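Local coordinates for DUF5037 domain-containing protein (Ruminococcus gnavus, PDB 4GL6) that is of unknown function, a DUF5037-family protein of a gut bacterium whose single chain combines an antiparallel and a mixed beta sheet with several helices, at residues 186-189 with 190-194; 200-203 with 204-208; 129-132 with 133-137. One frame throughout, in Å; residues are numbered along the deposited sequence.

Interaction 1 (186-189 with 190-194)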
loop_
_atom_site.group_PDB
_atom_site.type_symbol
_atom_site.label_atom_id
_atom_site.label_comp_id
_atom_site.label_asym_id
_atom_site.label_seq_id
_atom_site.Cartn_x
_atom_site.Cartn_y
_atom_site.Cartn_z
ATOM N N SER A 186 1.590 7.224 -19.817
ATOM C CA SER A 186 1.828 7.592 -18.410
ATOM C C SER A 186 1.728 6.411 -17.490
ATOM O O SER A 186 2.558 6.256 -16.594
ATOM C CB SER A 186 0.854 8.658 -17.901
ATOM O OG SER A 186 1.366 9.920 -18.217
ATOM N N PHE A 187 0.682 5.612 -17.694
ATOM C CA PHE A 187 0.466 4.442 -16.864
ATOM C C PHE A 187 1.658 3.489 -16.921
ATOM O O PHE A 187 2.188 3.088 -15.893
ATOM C CB PHE A 187 -0.816 3.689 -17.242
ATOM C CG PHE A 187 -0.959 2.393 -16.499
ATOM C CD1 PHE A 187 -1.442 2.379 -15.191
ATOM C CD2 PHE A 187 -0.525 1.195 -17.066
ATOM C CE1 PHE A 187 -1.518 1.188 -14.481
ATOM C CE2 PHE A 187 -0.606 -0.004 -16.363
ATOM C CZ PHE A 187 -1.108 -0.011 -15.069
ATOM N N GLU A 188 2.066 3.147 -18.134
ATOM C CA GLU A 188 3.169 2.197 -18.354
ATOM C C GLU A 188 4.486 2.604 -17.697
ATOM O O GLU A 188 5.221 1.743 -17.224
ATOM C CB GLU A 188 3.331 1.919 -19.849
ATOM C CG GLU A 188 2.158 1.101 -20.441
ATOM C CD GLU A 188 2.069 -0.374 -20.014
ATOM O OE1 GLU A 188 3.109 -1.036 -19.800
ATOM O OE2 GLU A 188 0.927 -0.881 -19.895
ATOM N N LYS A 189 4.771 3.907 -17.686
ATOM C CA LYS A 189 5.948 4.450 -16.998
ATOM C C LYS A 189 5.746 4.377 -15.492
ATOM O O LYS A 189 6.679 4.025 -14.752
ATOM C CB LYS A 189 6.190 5.910 -17.365
ATOM C CG LYS A 189 6.586 6.171 -18.811
ATOM C CD LYS A 189 6.634 7.666 -19.057
ATOM C CE LYS A 189 6.806 7.957 -20.513
ATOM N NZ LYS A 189 6.639 9.416 -20.751
ATOM N N ALA A 190 4.535 4.740 -15.050
ATOM C CA ALA A 190 4.171 4.713 -13.650
ATOM C C ALA A 190 4.380 3.326 -13.064
ATOM O O ALA A 190 5.039 3.183 -12.053
ATOM C CB ALA A 190 2.732 5.153 -13.476
ATOM N N GLU A 191 3.836 2.322 -13.739
ATOM C CA GLU A 191 3.872 0.896 -13.326
ATOM C C GLU A 191 5.291 0.438 -13.047
ATOM O O GLU A 191 5.537 -0.179 -12.030
ATOM C CB GLU A 191 3.238 0.034 -14.434
ATOM C CG GLU A 191 2.985 -1.458 -14.202
ATOM C CD GLU A 191 2.610 -2.177 -15.506
ATOM O OE1 GLU A 191 3.335 -2.031 -16.532
ATOM O OE2 GLU A 191 1.579 -2.886 -15.526
ATOM N N LYS A 192 6.230 0.778 -13.931
ATOM C CA LYS A 192 7.645 0.391 -13.762
ATOM C C LYS A 192 8.268 0.922 -12.461
ATOM O O LYS A 192 9.137 0.272 -11.890
ATOM C CB LYS A 192 8.499 0.812 -14.965
ATOM C CG LYS A 192 8.071 0.280 -16.339
ATOM C CD LYS A 192 7.848 -1.223 -16.508
ATOM C CE LYS A 192 7.112 -1.475 -17.821
ATOM N NZ LYS A 192 6.978 -2.901 -18.222
ATOM N N ILE A 193 7.802 2.077 -11.982
ATOM C CA ILE A 193 8.277 2.691 -10.722
ATOM C C ILE A 193 7.588 2.057 -9.505
ATOM O O ILE A 193 8.247 1.730 -8.520
ATOM C CB ILE A 193 8.074 4.216 -10.741
ATOM C CG1 ILE A 193 8.892 4.852 -11.892
ATOM C CG2 ILE A 193 8.497 4.813 -9.403
ATOM C CD1 ILE A 193 8.601 6.318 -12.167
ATOM N N LEU A 194 6.268 1.896 -9.587
ATOM C CA LEU A 194 5.456 1.250 -8.534
ATOM C C LEU A 194 5.900 -0.172 -8.189
ATOM O O LEU A 194 5.734 -0.601 -7.057
ATOM C CB LEU A 194 3.958 1.258 -8.908
ATOM C CG LEU A 194 3.236 2.616 -8.940
ATOM C CD1 LEU A 194 1.989 2.586 -9.820
ATOM C CD2 LEU A 194 2.893 3.101 -7.546
#
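Ala-190 and Glu-191 donate their backbone N-H groups to the carbonyls of Ser-186 and Phe-187, the i to i+4 bonds of an alpha helix, with Ala-190 N to Ser-186 O at 2.9 Å and Glu-191 N to Phe-187 O at 2.8 Å. Ala-190 O then accepts from both Ile-193 N and Leu-194 N, which carries the spiral to its C-terminal end.

The side chains on this turn show how one helical face can mix an aromatic ring with carboxylates. Phe-187 and Glu-191 sit one turn apart, and each has CG anti to its own backbone N (chi1 173° and -172°), a choice that brings the ring and the carboxylate together. Glu-191 OE2 comes 3.7 Å from Phe-187 CE2, and the two flat groups are inclined by 61°. OE1 of Glu-191 lies 3.4 Å from Glu-188 OE1, two like-charged acceptors with no bond between them. Those two acids run side by side in the same direction, with their carboxylates nearly perpendicular. If both are charged, each may make the other somewhat easier to protonate. Lys-192 may ease the charge: its chain, bent at chi2, passes CG over Glu-188 O at 3.3 Å, while its NZ stays 4.6 Å from Glu-188 OE1, beyond salt-bridge range. Ser-186 OG hydrogen-bonds Asp-183 OD2, just before the helix.

Helix 184-194 thus has a polar side, carrying Glu-188 and Lys-192, and a side packed on the protein. Phe-187 reaches Asn-98 and Asp-147, the latter on strand 140-147. Leu-194 lies against Tyr-100, Gln-102 and Tyr-145 of the mixed sheet, while Lys-189 borders helix 204-210, where it and Ser-186 touch Ile-209.

Interaction 2 (200-203 with 204-208)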
loop_
_atom_site.group_PDB
_atom_site.type_symbol
_atom_site.label_atom_id
_atom_site.label_comp_id
_atom_site.label_asym_id
_atom_site.label_seq_id
_atom_site.Cartn_x
_atom_site.Cartn_y
_atom_site.Cartn_z
ATOM N N GLY A 200 4.368 6.297 -1.330
ATOM C CA GLY A 200 4.941 7.572 -0.948
ATOM C C GLY A 200 6.419 7.728 -1.300
ATOM O O GLY A 200 6.859 8.855 -1.464
ATOM N N ASP A 201 7.181 6.625 -1.401
ATOM C CA ASP A 201 8.620 6.655 -1.696
ATOM C C ASP A 201 8.907 6.464 -3.209
ATOM O O ASP A 201 10.030 6.095 -3.587
ATOM C CB ASP A 201 9.344 5.584 -0.850
ATOM C CG ASP A 201 10.835 5.928 -0.520
ATOM O OD1 ASP A 201 11.438 6.873 -1.084
ATOM O OD2 ASP A 201 11.413 5.237 0.356
ATOM N N GLU A 202 7.926 6.759 -4.065
ATOM C CA GLU A 202 8.089 6.577 -5.520
ATOM C C GLU A 202 9.100 7.501 -6.201
ATOM O O GLU A 202 9.640 7.126 -7.221
ATOM C CB GLU A 202 6.756 6.683 -6.268
ATOM C CG GLU A 202 5.692 5.662 -5.867
ATOM C CD GLU A 202 4.783 6.055 -4.721
ATOM O OE1 GLU A 202 4.992 7.111 -4.095
ATOM O OE2 GLU A 202 3.842 5.279 -4.441
ATOM N N GLY A 203 9.316 8.703 -5.672
ATOM C CA GLY A 203 10.282 9.666 -6.227
ATOM C C GLY A 203 9.678 10.820 -7.008
ATOM O O GLY A 203 8.500 10.777 -7.354
ATOM N N SER A 204 10.499 11.846 -7.297
ATOM C CA SER A 204 10.016 13.056 -7.974
ATOM C C SER A 204 9.526 12.801 -9.405
ATOM O O SER A 204 8.518 13.394 -9.807
ATOM C CB SER A 204 11.036 14.217 -7.908
ATOM O OG SER A 204 12.307 13.862 -8.415
ATOM N N ASN A 205 10.205 11.923 -10.153
ATOM C CA ASN A 205 9.777 11.607 -11.550
ATOM C C ASN A 205 8.402 10.935 -11.615
ATOM O O ASN A 205 7.663 11.165 -12.569
ATOM C CB ASN A 205 10.806 10.785 -12.347
ATOM C CG ASN A 205 11.105 9.430 -11.709
ATOM O OD1 ASN A 205 11.040 9.263 -10.466
ATOM N ND2 ASN A 205 11.429 8.445 -12.560
ATOM N N PHE A 206 8.079 10.122 -10.605
ATOM C CA PHE A 206 6.743 9.542 -10.479
ATOM C C PHE A 206 5.701 10.657 -10.317
ATOM O O PHE A 206 4.664 10.632 -10.981
ATOM C CB PHE A 206 6.652 8.585 -9.271
ATOM C CG PHE A 206 5.313 7.930 -9.127
ATOM C CD1 PHE A 206 5.020 6.780 -9.838
ATOM C CD2 PHE A 206 4.334 8.463 -8.302
ATOM C CE1 PHE A 206 3.783 6.153 -9.720
ATOM C CE2 PHE A 206 3.088 7.841 -8.181
ATOM C CZ PHE A 206 2.812 6.683 -8.894
ATOM N N GLU A 207 5.990 11.615 -9.424
ATOM C CA GLU A 207 5.099 12.749 -9.133
ATOM C C GLU A 207 4.894 13.551 -10.413
ATOM O O GLU A 207 3.762 13.941 -10.701
ATOM C CB GLU A 207 5.615 13.631 -7.960
ATOM C CG GLU A 207 5.853 12.929 -6.598
ATOM C CD GLU A 207 4.672 12.168 -6.007
ATOM O OE1 GLU A 207 3.503 12.577 -6.175
ATOM O OE2 GLU A 207 4.927 11.148 -5.323
ATOM N N ASP A 208 5.965 13.711 -11.202
ATOM C CA ASP A 208 5.904 14.392 -12.495
ATOM C C ASP A 208 5.007 13.662 -13.515
ATOM O O ASP A 208 4.334 14.329 -14.312
ATOM C CB ASP A 208 7.306 14.601 -13.119
ATOM C CG ASP A 208 8.223 15.530 -12.289
ATOM O OD1 ASP A 208 7.753 16.252 -11.375
ATOM O OD2 ASP A 208 9.446 15.526 -12.572
#
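Glu-202 lays its aliphatic stem across one face of the Phe-206 ring, a CH-pi contact made four residues apart at the start of a helix. CG stands 3.9 Å from the ring centroid and only 9° off the normal, while CB of Glu-202 approaches CG of Phe-206 to 3.4 Å. A bend at chi2 (89°) folds the glutamate so that its carboxylate plane lies 16° from that of the ring, stacked with it. The carboxylate is held by other partners: OE2 accepts a bond from Gln-102, and both oxygens receive weak bonds from Gly-200 N, curling the loop back on itself. Glu-207 OE2 is 4.2 Å from Glu-202 OE1, a like-charge pair that may mildly repel.

Gly-203 is the N-cap residue, with backbone angles that suit glycine, and its carbonyl accepts a weak first-turn bond from Glu-207 N at 3.4 Å.

Loop 200-203 and helix 204-210 together face helix 184-194, where Glu-202 and Phe-206 meet Leu-194 and Asn-205 meets Ile-193. Beneath them is the mixed sheet: Tyr-145 of strand 140-147 packs edge-to-face with Phe-206, and Gln-102 belongs to strand 99-104.

Interaction 3 (129-132 with 133-137)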
loop_
_atom_site.group_PDB
_atom_site.type_symbol
_atom_site.label_atom_id
_atom_site.label_comp_id
_atom_site.label_asym_id
_atom_site.label_seq_id
_atom_site.Cartn_x
_atom_site.Cartn_y
_atom_site.Cartn_z
ATOM N N CYS A 129 -8.407 -1.650 15.178
ATOM C CA CYS A 129 -8.621 -0.267 14.715
ATOM C C CYS A 129 -9.877 0.393 15.256
ATOM O O CYS A 129 -9.818 1.555 15.644
ATOM C CB CYS A 129 -8.629 -0.178 13.182
ATOM S SG CYS A 129 -7.039 -0.562 12.419
ATOM N N ASN A 130 -10.975 -0.359 15.313
ATOM C CA ASN A 130 -12.281 0.178 15.694
ATOM C C ASN A 130 -12.597 0.089 17.201
ATOM O O ASN A 130 -13.427 -0.725 17.611
ATOM C CB ASN A 130 -13.370 -0.531 14.851
ATOM C CG ASN A 130 -13.136 -0.419 13.347
ATOM O OD1 ASN A 130 -12.261 0.336 12.867
ATOM N ND2 ASN A 130 -13.957 -1.142 12.587
ATOM N N GLN A 131 -11.958 0.910 18.034
ATOM C CA GLN A 131 -12.230 0.873 19.491
ATOM C C GLN A 131 -13.524 1.597 19.913
ATOM O O GLN A 131 -14.258 1.101 20.772
ATOM C CB GLN A 131 -11.031 1.393 20.308
ATOM C CG GLN A 131 -9.758 0.559 20.182
ATOM C CD GLN A 131 -9.901 -0.845 20.781
ATOM O OE1 GLN A 131 -9.713 -1.848 20.087
ATOM N NE2 GLN A 131 -10.276 -0.918 22.053
ATOM N N SER A 132 -13.789 2.769 19.340
ATOM C CA SER A 132 -14.992 3.567 19.682
ATOM C C SER A 132 -15.186 4.680 18.695
ATOM O O SER A 132 -14.320 4.881 17.839
ATOM C CB SER A 132 -14.902 4.169 21.106
ATOM O OG SER A 132 -13.838 5.091 21.247
ATOM N N ASN A 133 -16.299 5.417 18.802
ATOM C CA ASN A 133 -16.540 6.568 17.890
ATOM C C ASN A 133 -15.538 7.718 18.041
ATOM O O ASN A 133 -15.498 8.562 17.152
ATOM C CB ASN A 133 -17.952 7.139 18.025
ATOM C CG ASN A 133 -19.042 6.136 17.712
ATOM O OD1 ASN A 133 -18.855 5.177 16.950
ATOM N ND2 ASN A 133 -20.211 6.382 18.272
ATOM N N SER A 134 -14.826 7.768 19.180
ATOM C CA SER A 134 -13.723 8.707 19.474
ATOM C C SER A 134 -12.289 8.131 19.334
ATOM O O SER A 134 -11.337 8.897 19.108
ATOM C CB SER A 134 -13.872 9.265 20.895
ATOM O OG SER A 134 -13.801 8.241 21.885
ATOM N N ASP A 135 -12.140 6.814 19.486
ATOM C CA ASP A 135 -10.855 6.118 19.441
ATOM C C ASP A 135 -10.863 5.117 18.289
ATOM O O ASP A 135 -11.364 3.999 18.411
ATOM C CB ASP A 135 -10.591 5.438 20.794
ATOM C CG ASP A 135 -9.185 4.848 20.921
ATOM O OD1 ASP A 135 -8.361 4.918 19.967
ATOM O OD2 ASP A 135 -8.907 4.303 22.017
ATOM N N TYR A 136 -10.344 5.549 17.154
ATOM C CA TYR A 136 -10.264 4.702 15.971
ATOM C C TYR A 136 -9.001 5.045 15.184
ATOM O O TYR A 136 -8.364 6.076 15.403
ATOM C CB TYR A 136 -11.532 4.786 15.102
ATOM C CG TYR A 136 -11.904 6.198 14.676
ATOM C CD1 TYR A 136 -11.344 6.781 13.533
ATOM C CD2 TYR A 136 -12.790 6.971 15.415
ATOM C CE1 TYR A 136 -11.673 8.088 13.146
ATOM C CE2 TYR A 136 -13.111 8.274 15.030
ATOM C CZ TYR A 136 -12.553 8.830 13.901
ATOM O OH TYR A 136 -12.872 10.105 13.504
ATOM N N LYS A 137 -8.626 4.118 14.321
ATOM C CA LYS A 137 -7.484 4.239 13.466
ATOM C C LYS A 137 -7.962 4.032 12.027
ATOM O O LYS A 137 -8.773 3.141 11.752
ATOM C CB LYS A 137 -6.442 3.191 13.829
ATOM C CG LYS A 137 -5.275 3.107 12.835
ATOM C CD LYS A 137 -4.280 1.986 13.125
ATOM C CE LYS A 137 -3.366 1.718 11.926
ATOM N NZ LYS A 137 -2.575 2.912 11.496
HETATM O O HOH W 1 -11.375 2.342 11.119
#
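The ring of Tyr-136 meets Ser-132 at its edge, where the serine carbonyl O lies near the ring plane, 3.5 Å from CD2. A face of the same ring stacks with the ring of Tyr-222. With chi1 at 55°, CG of Tyr-136 is wedged between its own backbone N and carbonyl carbon, and this directs the CD2 edge at the serine carbonyl. The amide of Asn-130 is held from both ends: ND2 donates to Gly-172 O, while a water donates to OD1 and to Lys-137 O, each at 2.8 Å, so that it spans the two arms of the loop.

Backbone bonds close the type I beta turn 132-135. Ser-132 N gives its hydrogen to Asp-135 O at 2.9 Å, and Asp-135 N returns a bond to the serine side chain, reaching OG at 3.0 Å, with a weaker, longer one to Ser-132 O. Ser-132 OG, with chi1 near 64°, sits within reach of Asp-135 N and also lies 3.2 Å from Ser-134 OG. Nearer the helix, Lys-137 N donates to Cys-129 O at 3.1 Å, and Tyr-136 CA makes a CA-H...O contact with the same oxygen. Alongside runs a patch of apolar contact, SG of Cys-129 resting 3.8 Å from CD of Lys-137; the lysine carries on past it to where NZ hydrogen-bonds Ile-106 O.

The chemistry is mostly that of neutral dipoles, the charged Lys-137 being the exception. Three N-H groups donate across the contact, to Cys-129 O, Asp-135 O and a serine hydroxyl, with Ser-132 O a weak further acceptor. Backbone and hydroxyl bonds thus hold this solvent-facing reversal between helix 122-129 and strand 140-147, with apolar contact added by Cys-129 and Lys-137 and by the tyrosine pair.

In the fold
Interactions 1 and 2 are partly buried neighbours, their centres about 11 Å apart, on helices that follow one another in the chain and lie on the same mixed sheet. They touch directly: Leu-194 CG meets Phe-206 CE1 at 3.7 Å, and Ile-193 CG2 lies 3.4 Å from Glu-202 O. Interaction 3 is a surface turn, its centre about 36 Å from that of interaction 1 and on the opposite side of the chain's centre. Yet strand 140-147, which follows the turn, supplies Tyr-145 to the helix pair. In 186-194 Glu-191 OE2 meets Phe-187 obliquely; in 200-208 the methylenes of Glu-202 cover a face of Phe-206; 129-137 relies on backbone and hydroxyl bonds and one water bridge.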